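Local coordinates for adenosine deaminase 1 (Arthrobacter aurescens, PDB 3RYS), which probably catalyses the zinc-dependent hydrolytic deamination of adenine to hypoxanthine in purine salvage, at residues L18-E23 / D280-F285; V275-D280 / D290-Q295; E99-P104 / I139-R144. One frame throughout, in Å; residues are numbered along the deposited sequence.

Contact 1 (L18-E23 / D280-F285); sequences LHLHIE and DDPAYF. With ZN (zinc ion), chain C; ADE (adenine), chain D.
Leu20 and Asp280 face each other in a single backbone bridge, their CA atoms 4.2 Å apart; His21 N donates to Asp280 O over 2.8 Å in an almost straight bond (171° at the hydrogen), while the return bond from Asp280 N to His19 O is weak. The bridge brings three metal ligands to one point. His19, whose CG is anti to the backbone N and beside the carbonyl carbon (chi1 -174°), lies side by side with Asp280 and points the same way, as does His21. His19 NE2, His21 NE2 and Asp280 OD2 each sit 2.3 Å from the zinc ion. His199 adds a further protein ligand, and N6 of the bound adenine, at 2.5 Å, also reaches the metal. In the second shell, Thr245 OG1 is hydrogen-bonded to His19 ND1 and Ser250 OG to Asp280 OD1. The adenine lies with N7 over one face of the His21 ring, offset toward its rim, and Asp281 OD2 comes within 2.8 Å of that same N7. On the flank away from the base, Leu20 CD1 rests 3.5 Å from Pro282 CG, the two side chains crossing at about a right angle. With N6 on the zinc and beside the Asp280 carboxylate, the base holds its amino end where this family would be expected to place the zinc-activated water, which fits a metal-assisted hydrolysis without showing the attack.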
loop_
_atom_site.group_PDB
_atom_site.type_symbol
_atom_site.label_atom_id
_atom_site.label_comp_id
_atom_site.label_asym_id
_atom_site.label_seq_id
_atom_site.Cartn_x
_atom_site.Cartn_y
_atom_site.Cartn_z
ATOM N N LEU A 18 -1.620 -3.068 -5.010
ATOM C CA LEU A 18 -2.052 -1.694 -5.221
ATOM C C LEU A 18 -1.926 -0.847 -3.959
ATOM O O LEU A 18 -1.977 0.384 -4.013
ATOM C CB LEU A 18 -3.503 -1.669 -5.705
ATOM C CG LEU A 18 -3.837 -2.490 -6.950
ATOM C CD1 LEU A 18 -5.310 -2.331 -7.306
ATOM C CD2 LEU A 18 -2.949 -2.087 -8.114
ATOM N N HIS A 19 -1.773 -1.515 -2.822
ATOM C CA HIS A 19 -1.686 -0.842 -1.532
ATOM C C HIS A 19 -0.397 -1.262 -0.829
ATOM O O HIS A 19 -0.335 -2.327 -0.207
ATOM C CB HIS A 19 -2.903 -1.198 -0.672
ATOM C CG HIS A 19 -2.984 -0.441 0.617
ATOM N ND1 HIS A 19 -4.184 -0.134 1.224
ATOM C CD2 HIS A 19 -2.018 0.072 1.413
ATOM C CE1 HIS A 19 -3.953 0.529 2.343
ATOM N NE2 HIS A 19 -2.646 0.671 2.478
ATOM N N LEU A 20 0.632 -0.428 -0.937
ATOM C CA LEU A 20 1.929 -0.749 -0.360
ATOM C C LEU A 20 2.813 0.473 -0.178
ATOM O O LEU A 20 3.078 1.207 -1.131
ATOM C CB LEU A 20 2.663 -1.772 -1.218
ATOM C CG LEU A 20 4.086 -2.004 -0.715
ATOM C CD1 LEU A 20 4.338 -3.484 -0.525
ATOM C CD2 LEU A 20 5.136 -1.359 -1.625
ATOM N N HIS A 21 3.279 0.672 1.051
ATOM C CA HIS A 21 4.164 1.780 1.373
ATOM C C HIS A 21 5.616 1.327 1.323
ATOM O O HIS A 21 6.008 0.395 2.021
ATOM C CB HIS A 21 3.832 2.317 2.758
ATOM C CG HIS A 21 2.390 2.662 2.933
ATOM N ND1 HIS A 21 1.914 3.950 2.820
ATOM C CD2 HIS A 21 1.315 1.887 3.207
ATOM C CE1 HIS A 21 0.609 3.954 3.022
ATOM N NE2 HIS A 21 0.221 2.715 3.256
ATOM N N ILE A 22 6.414 1.984 0.493
ATOM C CA ILE A 22 7.795 1.563 0.310
ATOM C C ILE A 22 8.586 1.630 1.618
ATOM O O ILE A 22 9.453 0.795 1.867
ATOM C CB ILE A 22 8.496 2.354 -0.816
ATOM C CG1 ILE A 22 9.664 1.544 -1.379
ATOM C CG2 ILE A 22 8.938 3.726 -0.331
ATOM C CD1 ILE A 22 9.263 0.170 -1.875
ATOM N N GLU A 23 8.261 2.611 2.459
ATOM C CA GLU A 23 8.911 2.768 3.758
ATOM C C GLU A 23 8.514 1.657 4.730
ATOM O O GLU A 23 9.223 1.395 5.705
ATOM C CB GLU A 23 8.566 4.127 4.374
ATOM C CG GLU A 23 8.976 5.338 3.543
ATOM C CD GLU A 23 7.920 5.756 2.529
ATOM O OE1 GLU A 23 7.138 4.898 2.073
ATOM O OE2 GLU A 23 7.871 6.953 2.183
ATOM N N ASP A 280 0.481 -3.886 2.496
ATOM C CA ASP A 280 0.488 -2.559 3.116
ATOM C C ASP A 280 1.874 -2.116 3.598
ATOM O O ASP A 280 2.551 -1.339 2.926
ATOM C CB ASP A 280 -0.534 -2.498 4.261
ATOM C CG ASP A 280 -0.779 -1.085 4.753
ATOM O OD1 ASP A 280 -1.303 -0.924 5.874
ATOM O OD2 ASP A 280 -0.446 -0.133 4.019
ATOM N N ASP A 281 2.278 -2.605 4.767
ATOM C CA ASP A 281 3.605 -2.338 5.319
ATOM C C ASP A 281 4.259 -3.675 5.704
ATOM O O ASP A 281 4.269 -4.062 6.875
ATOM C CB ASP A 281 3.500 -1.409 6.535
ATOM C CG ASP A 281 2.775 -0.097 6.219
ATOM O OD1 ASP A 281 3.441 0.832 5.720
ATOM O OD2 ASP A 281 1.554 0.024 6.488
ATOM N N PRO A 282 4.813 -4.384 4.707
ATOM C CA PRO A 282 5.256 -5.784 4.778
ATOM C C PRO A 282 6.294 -6.093 5.859
ATOM O O PRO A 282 6.266 -7.183 6.427
ATOM C CB PRO A 282 5.884 -6.027 3.402
ATOM C CG PRO A 282 5.359 -4.960 2.534
ATOM C CD PRO A 282 5.127 -3.780 3.402
ATOM N N ALA A 283 7.209 -5.168 6.121
ATOM C CA ALA A 283 8.283 -5.435 7.072
ATOM C C ALA A 283 7.847 -5.168 8.513
ATOM O O ALA A 283 8.596 -5.426 9.452
ATOM C CB ALA A 283 9.528 -4.629 6.721
ATOM N N TYR A 284 6.627 -4.667 8.680
ATOM C CA TYR A 284 6.102 -4.351 10.004
ATOM C C TYR A 284 4.993 -5.307 10.460
ATOM O O TYR A 284 4.746 -5.456 11.661
ATOM C CB TYR A 284 5.581 -2.911 10.040
ATOM C CG TYR A 284 6.670 -1.871 10.020
ATOM C CD1 TYR A 284 7.277 -1.499 8.827
ATOM C CD2 TYR A 284 7.093 -1.260 11.192
ATOM C CE1 TYR A 284 8.280 -0.547 8.802
ATOM C CE2 TYR A 284 8.091 -0.309 11.177
ATOM C CZ TYR A 284 8.682 0.045 9.980
ATOM O OH TYR A 284 9.677 0.996 9.961
ATOM N N PHE A 285 4.324 -5.941 9.503
ATOM C CA PHE A 285 3.172 -6.772 9.821
ATOM C C PHE A 285 3.461 -8.249 9.556
ATOM O O PHE A 285 2.549 -9.078 9.520
ATOM C CB PHE A 285 1.930 -6.293 9.056
ATOM C CG PHE A 285 1.634 -4.830 9.240
ATOM C CD1 PHE A 285 1.741 -4.238 10.491
ATOM C CD2 PHE A 285 1.239 -4.045 8.167
ATOM C CE1 PHE A 285 1.465 -2.887 10.669
ATOM C CE2 PHE A 285 0.962 -2.692 8.335
ATOM C CZ PHE A 285 1.077 -2.112 9.588
HETATM ZN ZN ZN C . -1.680 1.785 4.253
HETATM N N9 ADE D . 1.074 4.959 6.686
HETATM C C8 ADE D . 1.679 3.800 6.276
HETATM N N7 ADE D . 0.887 2.749 6.271
HETATM C C5 ADE D . -0.326 3.258 6.714
HETATM C C6 ADE D . -1.583 2.656 6.934
HETATM N N6 ADE D . -1.816 1.355 6.727
HETATM N N1 ADE D . -2.588 3.445 7.377
HETATM C C2 ADE D . -2.344 4.747 7.585
HETATM N N3 ADE D . -1.209 5.429 7.413
HETATM C C4 ADE D . -0.230 4.618 6.974
#

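Contact 2 (V275-D280 / D290-Q295); sequences VCVNSD and DDNFEQ. With ZN (zinc ion), chain C; ADE (adenine), chain D.
Val277, the last residue of its strand, meets both Asn292 and Phe293 of the helix, and its isopropyl group is shared between them. CG1, anti to the backbone N (chi1 177°), reaches 3.5 Å from Asn292 CB and also stands over one face of the Phe293 ring, near the rim. CB makes an off-centre CH-pi contact with that ring, 4.2 Å from the centroid and 30° off the normal, while CG2 touches CZ at 4.1 Å. The two side chains cross obliquely, and the contact falls on the CE1 and CZ side of the ring. Leu265 and Leu310, from the neighbouring helices 265-270 and 304-317, also pack on Val277. Asn278 points its CB away from the helix, and its side chain packs on His19 and Thr245. Ser279 returns to the contact: its CB lies 3.5 Å from Asn292 ND2, and a water bridges the Asn292 side chain to the Ser279 backbone, accepting from ND2 at 3.0 Å and lying 3.1 Å from Ser279 O, to which it can donate. The amide of Asn292 has further partners, for ND2 is bonded to Tyr288 O and OD1 accepts from Leu249 N; together they fix the plane of this buried group. Ser279 OG turns instead to Glu17. One residue on, Asp280 makes no contact with the helix and carries the chain to the zinc. A strand, a loop with a zinc ligand near its start, at the C-terminal end of the strand, and a helix folding back over the strand together form a beta-alpha unit of the TIM barrel, and a metal-binding aspartate after the last barrel strand is a hallmark of the metallo-dependent hydrolases.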
loop_
_atom_site.group_PDB
_atom_site.type_symbol
_atom_site.label_atom_id
_atom_site.label_comp_id
_atom_site.label_asym_id
_atom_site.label_seq_id
_atom_site.Cartn_x
_atom_site.Cartn_y
_atom_site.Cartn_z
ATOM N N VAL A 275 -12.939 -6.058 -3.789
ATOM C CA VAL A 275 -11.791 -6.060 -2.890
ATOM C C VAL A 275 -10.592 -6.821 -3.441
ATOM O O VAL A 275 -10.734 -7.732 -4.260
ATOM C CB VAL A 275 -12.152 -6.674 -1.526
ATOM C CG1 VAL A 275 -13.031 -5.720 -0.722
ATOM C CG2 VAL A 275 -12.830 -8.024 -1.720
ATOM N N CYS A 276 -9.408 -6.435 -2.978
ATOM C CA CYS A 276 -8.185 -7.162 -3.286
ATOM C C CYS A 276 -7.280 -7.212 -2.058
ATOM O O CYS A 276 -7.491 -6.479 -1.091
ATOM C CB CYS A 276 -7.455 -6.536 -4.477
ATOM S SG CYS A 276 -6.849 -4.851 -4.211
ATOM N N VAL A 277 -6.277 -8.083 -2.110
ATOM C CA VAL A 277 -5.404 -8.352 -0.973
ATOM C C VAL A 277 -4.059 -7.643 -1.120
ATOM O O VAL A 277 -3.417 -7.723 -2.168
ATOM C CB VAL A 277 -5.171 -9.868 -0.817
ATOM C CG1 VAL A 277 -4.214 -10.157 0.321
ATOM C CG2 VAL A 277 -6.497 -10.579 -0.594
ATOM N N ASN A 278 -3.642 -6.953 -0.062
ATOM C CA ASN A 278 -2.406 -6.177 -0.067
ATOM C C ASN A 278 -1.645 -6.341 1.249
ATOM O O ASN A 278 -2.241 -6.661 2.279
ATOM C CB ASN A 278 -2.711 -4.697 -0.310
ATOM C CG ASN A 278 -3.547 -4.468 -1.560
ATOM O OD1 ASN A 278 -4.765 -4.664 -1.559
ATOM N ND2 ASN A 278 -2.891 -4.038 -2.631
ATOM N N SER A 279 -0.332 -6.126 1.224
ATOM C CA SER A 279 0.470 -6.318 2.433
ATOM C C SER A 279 0.717 -5.005 3.182
ATOM O O SER A 279 1.114 -5.016 4.351
ATOM C CB SER A 279 1.786 -7.049 2.127
ATOM O OG SER A 279 2.641 -6.278 1.305
ATOM N N ASP A 280 0.481 -3.886 2.496
ATOM C CA ASP A 280 0.488 -2.559 3.116
ATOM C C ASP A 280 1.874 -2.116 3.598
ATOM O O ASP A 280 2.551 -1.339 2.926
ATOM C CB ASP A 280 -0.534 -2.498 4.261
ATOM C CG ASP A 280 -0.779 -1.085 4.753
ATOM O OD1 ASP A 280 -1.303 -0.924 5.874
ATOM O OD2 ASP A 280 -0.446 -0.133 4.019
ATOM N N ASP A 290 1.881 -12.508 -0.661
ATOM C CA ASP A 290 1.761 -13.962 -0.683
ATOM C C ASP A 290 1.573 -14.520 0.722
ATOM O O ASP A 290 0.937 -15.551 0.902
ATOM C CB ASP A 290 2.964 -14.614 -1.374
ATOM C CG ASP A 290 4.272 -14.375 -0.636
ATOM O OD1 ASP A 290 4.745 -15.312 0.050
ATOM O OD2 ASP A 290 4.824 -13.255 -0.742
ATOM N N ASP A 291 2.123 -13.829 1.715
ATOM C CA ASP A 291 1.908 -14.200 3.108
ATOM C C ASP A 291 0.478 -13.899 3.524
ATOM O O ASP A 291 -0.129 -14.664 4.272
ATOM C CB ASP A 291 2.889 -13.470 4.025
ATOM C CG ASP A 291 4.308 -13.992 3.892
ATOM O OD1 ASP A 291 4.506 -15.230 3.970
ATOM O OD2 ASP A 291 5.224 -13.161 3.712
ATOM N N ASN A 292 -0.062 -12.783 3.041
ATOM C CA ASN A 292 -1.455 -12.448 3.310
ATOM C C ASN A 292 -2.375 -13.512 2.727
ATOM O O ASN A 292 -3.335 -13.927 3.366
ATOM C CB ASN A 292 -1.821 -11.063 2.766
ATOM C CG ASN A 292 -1.352 -9.930 3.675
ATOM O OD1 ASN A 292 -2.135 -9.380 4.451
ATOM N ND2 ASN A 292 -0.072 -9.581 3.584
ATOM N N PHE A 293 -2.073 -13.963 1.514
ATOM C CA PHE A 293 -2.866 -15.014 0.893
ATOM C C PHE A 293 -2.765 -16.311 1.685
ATOM O O PHE A 293 -3.778 -16.938 1.997
ATOM C CB PHE A 293 -2.429 -15.245 -0.553
ATOM C CG PHE A 293 -3.085 -14.324 -1.535
ATOM C CD1 PHE A 293 -2.450 -13.168 -1.954
ATOM C CD2 PHE A 293 -4.334 -14.615 -2.042
ATOM C CE1 PHE A 293 -3.052 -12.319 -2.860
ATOM C CE2 PHE A 293 -4.943 -13.769 -2.947
ATOM C CZ PHE A 293 -4.301 -12.620 -3.359
ATOM N N GLU A 294 -1.536 -16.705 2.005
ATOM C CA GLU A 294 -1.287 -17.921 2.772
ATOM C C GLU A 294 -2.148 -17.984 4.027
ATOM O O GLU A 294 -2.725 -19.026 4.343
ATOM C CB GLU A 294 0.185 -18.015 3.164
ATOM C CG GLU A 294 0.521 -19.262 3.960
ATOM C CD GLU A 294 1.895 -19.193 4.595
ATOM O OE1 GLU A 294 2.481 -18.086 4.634
ATOM O OE2 GLU A 294 2.388 -20.243 5.058
ATOM N N GLN A 295 -2.231 -16.865 4.739
ATOM C CA GLN A 295 -3.006 -16.814 5.972
ATOM C C GLN A 295 -4.514 -16.853 5.712
ATOM O O GLN A 295 -5.269 -17.444 6.487
ATOM C CB GLN A 295 -2.618 -15.588 6.803
ATOM C CG GLN A 295 -1.185 -15.622 7.332
ATOM C CD GLN A 295 -0.897 -16.846 8.191
ATOM O OE1 GLN A 295 -0.760 -17.959 7.680
ATOM N NE2 GLN A 295 -0.794 -16.642 9.501
HETATM ZN ZN ZN C . -1.680 1.785 4.253
HETATM N N9 ADE D . 1.074 4.959 6.686
HETATM C C8 ADE D . 1.679 3.800 6.276
HETATM N N7 ADE D . 0.887 2.749 6.271
HETATM C C5 ADE D . -0.326 3.258 6.714
HETATM C C6 ADE D . -1.583 2.656 6.934
HETATM N N6 ADE D . -1.816 1.355 6.727
HETATM N N1 ADE D . -2.588 3.445 7.377
HETATM C C2 ADE D . -2.344 4.747 7.585
HETATM N N3 ADE D . -1.209 5.429 7.413
HETATM C C4 ADE D . -0.230 4.618 6.974
HETATM O O HOH W 1 1.241 -7.818 5.614
#

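Contact 3 (E99-P104 / I139-R144); sequences EIMMDP and IAAFLR
Two adjacent parallel strands of the TIM barrel, joined through a beta-alpha-beta crossover, meet here, with Met101 paired to Ile139 and Met102 to Ala140. Ile139 N donates to Ile100 O over 2.8 Å, a nearly straight bond at 163°, and Met102 N gives a weak bond to Ile139 O; a further bond, from Ala141 N to Met102 O, is doubtful. The short strand axes approach to 4.7 Å and diverge by 37°. On the face turned to the barrel interior, Met101 and Ile139 run side by side in the same direction: Met101 CG lies 3.6 Å from Ile139 CG2 and 3.9 Å from Ala141 CB. On the other face Pro104 CG touches Ala140 CB at 3.9 Å. Beyond the paired residues Asp103, with CG anti to its carbonyl carbon (chi1 -60°), crosses Leu143 at about a right angle, its carboxyl CG 3.8 Å from Leu143 CD2, while OD1 stands 3.5 Å from Ala141 CB. Its other oxygen, OD2, is hydrogen-bonded to Tyr66 OH. Helices 114-125 and 148-160 cover the Met102 and Ala140 side, strand 167-171 continues the sheet beyond Ala140, and Met101 bonds back to the loop after strand 15-17.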
loop_
_atom_site.group_PDB
_atom_site.type_symbol
_atom_site.label_atom_id
_atom_site.label_comp_id
_atom_site.label_asym_id
_atom_site.label_seq_id
_atom_site.Cartn_x
_atom_site.Cartn_y
_atom_site.Cartn_z
ATOM N N GLU A 99 1.879 -0.984 -7.501
ATOM C CA GLU A 99 1.654 0.455 -7.448
ATOM C C GLU A 99 2.026 0.966 -6.062
ATOM O O GLU A 99 1.326 0.722 -5.080
ATOM C CB GLU A 99 0.223 0.809 -7.859
ATOM C CG GLU A 99 -0.010 0.585 -9.351
ATOM C CD GLU A 99 -1.430 0.866 -9.804
ATOM O OE1 GLU A 99 -2.121 1.681 -9.157
ATOM O OE2 GLU A 99 -1.844 0.275 -10.823
ATOM N N ILE A 100 3.149 1.671 -6.004
ATOM C CA ILE A 100 3.869 1.884 -4.756
ATOM C C ILE A 100 3.707 3.284 -4.183
ATOM O O ILE A 100 3.917 4.285 -4.869
ATOM C CB ILE A 100 5.363 1.593 -4.967
ATOM C CG1 ILE A 100 5.543 0.151 -5.448
ATOM C CG2 ILE A 100 6.149 1.844 -3.692
ATOM C CD1 ILE A 100 6.841 -0.096 -6.186
ATOM N N MET A 101 3.338 3.346 -2.910
ATOM C CA MET A 101 3.224 4.623 -2.218
ATOM C C MET A 101 4.530 5.053 -1.558
ATOM O O MET A 101 5.399 4.240 -1.233
ATOM C CB MET A 101 2.098 4.593 -1.182
ATOM C CG MET A 101 0.786 5.161 -1.689
ATOM S SD MET A 101 -0.534 5.030 -0.468
ATOM C CE MET A 101 -0.999 3.315 -0.659
ATOM N N MET A 102 4.642 6.355 -1.357
ATOM C CA MET A 102 5.825 6.948 -0.782
ATOM C C MET A 102 5.367 8.214 -0.077
ATOM O O MET A 102 4.486 8.915 -0.576
ATOM C CB MET A 102 6.809 7.263 -1.899
ATOM C CG MET A 102 7.857 8.298 -1.573
ATOM S SD MET A 102 8.729 8.739 -3.087
ATOM C CE MET A 102 9.903 9.922 -2.441
ATOM N N ASP A 103 5.935 8.490 1.093
ATOM C CA ASP A 103 5.580 9.684 1.850
ATOM C C ASP A 103 6.657 10.749 1.695
ATOM O O ASP A 103 7.555 10.858 2.534
ATOM C CB ASP A 103 5.389 9.359 3.337
ATOM C CG ASP A 103 4.297 8.328 3.586
ATOM O OD1 ASP A 103 3.404 8.174 2.724
ATOM O OD2 ASP A 103 4.332 7.677 4.657
ATOM N N PRO A 104 6.565 11.550 0.625
ATOM C CA PRO A 104 7.553 12.600 0.364
ATOM C C PRO A 104 7.841 13.422 1.622
ATOM O O PRO A 104 9.004 13.676 1.937
ATOM C CB PRO A 104 6.858 13.476 -0.682
ATOM C CG PRO A 104 5.883 12.591 -1.333
ATOM C CD PRO A 104 5.426 11.620 -0.305
ATOM N N ILE A 139 3.297 6.393 -6.532
ATOM C CA ILE A 139 2.247 7.226 -5.970
ATOM C C ILE A 139 2.772 8.023 -4.790
ATOM O O ILE A 139 3.227 7.454 -3.800
ATOM C CB ILE A 139 1.046 6.383 -5.522
ATOM C CG1 ILE A 139 0.278 5.882 -6.742
ATOM C CG2 ILE A 139 0.117 7.191 -4.621
ATOM C CD1 ILE A 139 -1.018 5.201 -6.387
ATOM N N ALA A 140 2.720 9.345 -4.903
ATOM C CA ALA A 140 3.110 10.209 -3.798
ATOM C C ALA A 140 1.950 10.329 -2.819
ATOM O O ALA A 140 0.869 10.806 -3.179
ATOM C CB ALA A 140 3.524 11.574 -4.308
ATOM N N ALA A 141 2.170 9.869 -1.591
ATOM C CA ALA A 141 1.150 9.945 -0.551
ATOM C C ALA A 141 1.440 11.081 0.426
ATOM O O ALA A 141 2.594 11.355 0.759
ATOM C CB ALA A 141 1.033 8.624 0.186
ATOM N N PHE A 142 0.377 11.734 0.885
ATOM C CA PHE A 142 0.506 12.899 1.748
ATOM C C PHE A 142 0.071 12.608 3.182
ATOM O O PHE A 142 -0.878 11.868 3.412
ATOM C CB PHE A 142 -0.258 14.077 1.142
ATOM C CG PHE A 142 0.312 14.544 -0.175
ATOM C CD1 PHE A 142 1.214 15.595 -0.222
ATOM C CD2 PHE A 142 -0.032 13.911 -1.360
ATOM C CE1 PHE A 142 1.751 16.017 -1.428
ATOM C CE2 PHE A 142 0.507 14.329 -2.569
ATOM C CZ PHE A 142 1.399 15.382 -2.600
ATOM N N LEU A 143 0.787 13.179 4.144
ATOM C CA LEU A 143 0.512 12.931 5.557
ATOM C C LEU A 143 -0.677 13.752 6.035
ATOM O O LEU A 143 -0.576 14.966 6.208
ATOM C CB LEU A 143 1.747 13.244 6.400
ATOM C CG LEU A 143 3.033 12.598 5.874
ATOM C CD1 LEU A 143 4.227 12.947 6.755
ATOM C CD2 LEU A 143 2.870 11.088 5.758
ATOM N N ARG A 144 -1.799 13.083 6.262
ATOM C CA ARG A 144 -3.048 13.768 6.570
ATOM C C ARG A 144 -3.009 14.542 7.885
ATOM O O ARG A 144 -3.861 15.395 8.123
ATOM C CB ARG A 144 -4.216 12.780 6.569
ATOM C CG ARG A 144 -4.145 11.725 7.659
ATOM C CD ARG A 144 -5.078 10.576 7.346
ATOM N NE ARG A 144 -6.384 11.061 6.909
ATOM C CZ ARG A 144 -7.275 10.326 6.254
ATOM N NH1 ARG A 144 -7.004 9.064 5.952
ATOM N NH2 ARG A 144 -8.437 10.852 5.892
#

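In the fold
Contacts 1 and 2 share Asp280 and have centres about 11 Å apart: contact 2 packs the strand that leads into Asp280 against the helix that follows the loop, and contact 1 carries the same aspartate to zinc and adenine. Contact 3 is joined to contact 1 by probable hydrogen bonds from Met101 N to Leu20 O (2.8 Å) and from Asp103 N to Glu23 OE2 (2.7 Å). It also borders the pocket, the Met101 side chain lying about 5 Å from zinc and that of Asp103 about 5 Å from adenine, as expected where a barrel enzyme builds its active site at the C-terminal ends of its strands. Contacts 2 and 3, nearest atoms about 6 Å apart, do not touch, while contact 1 touches both.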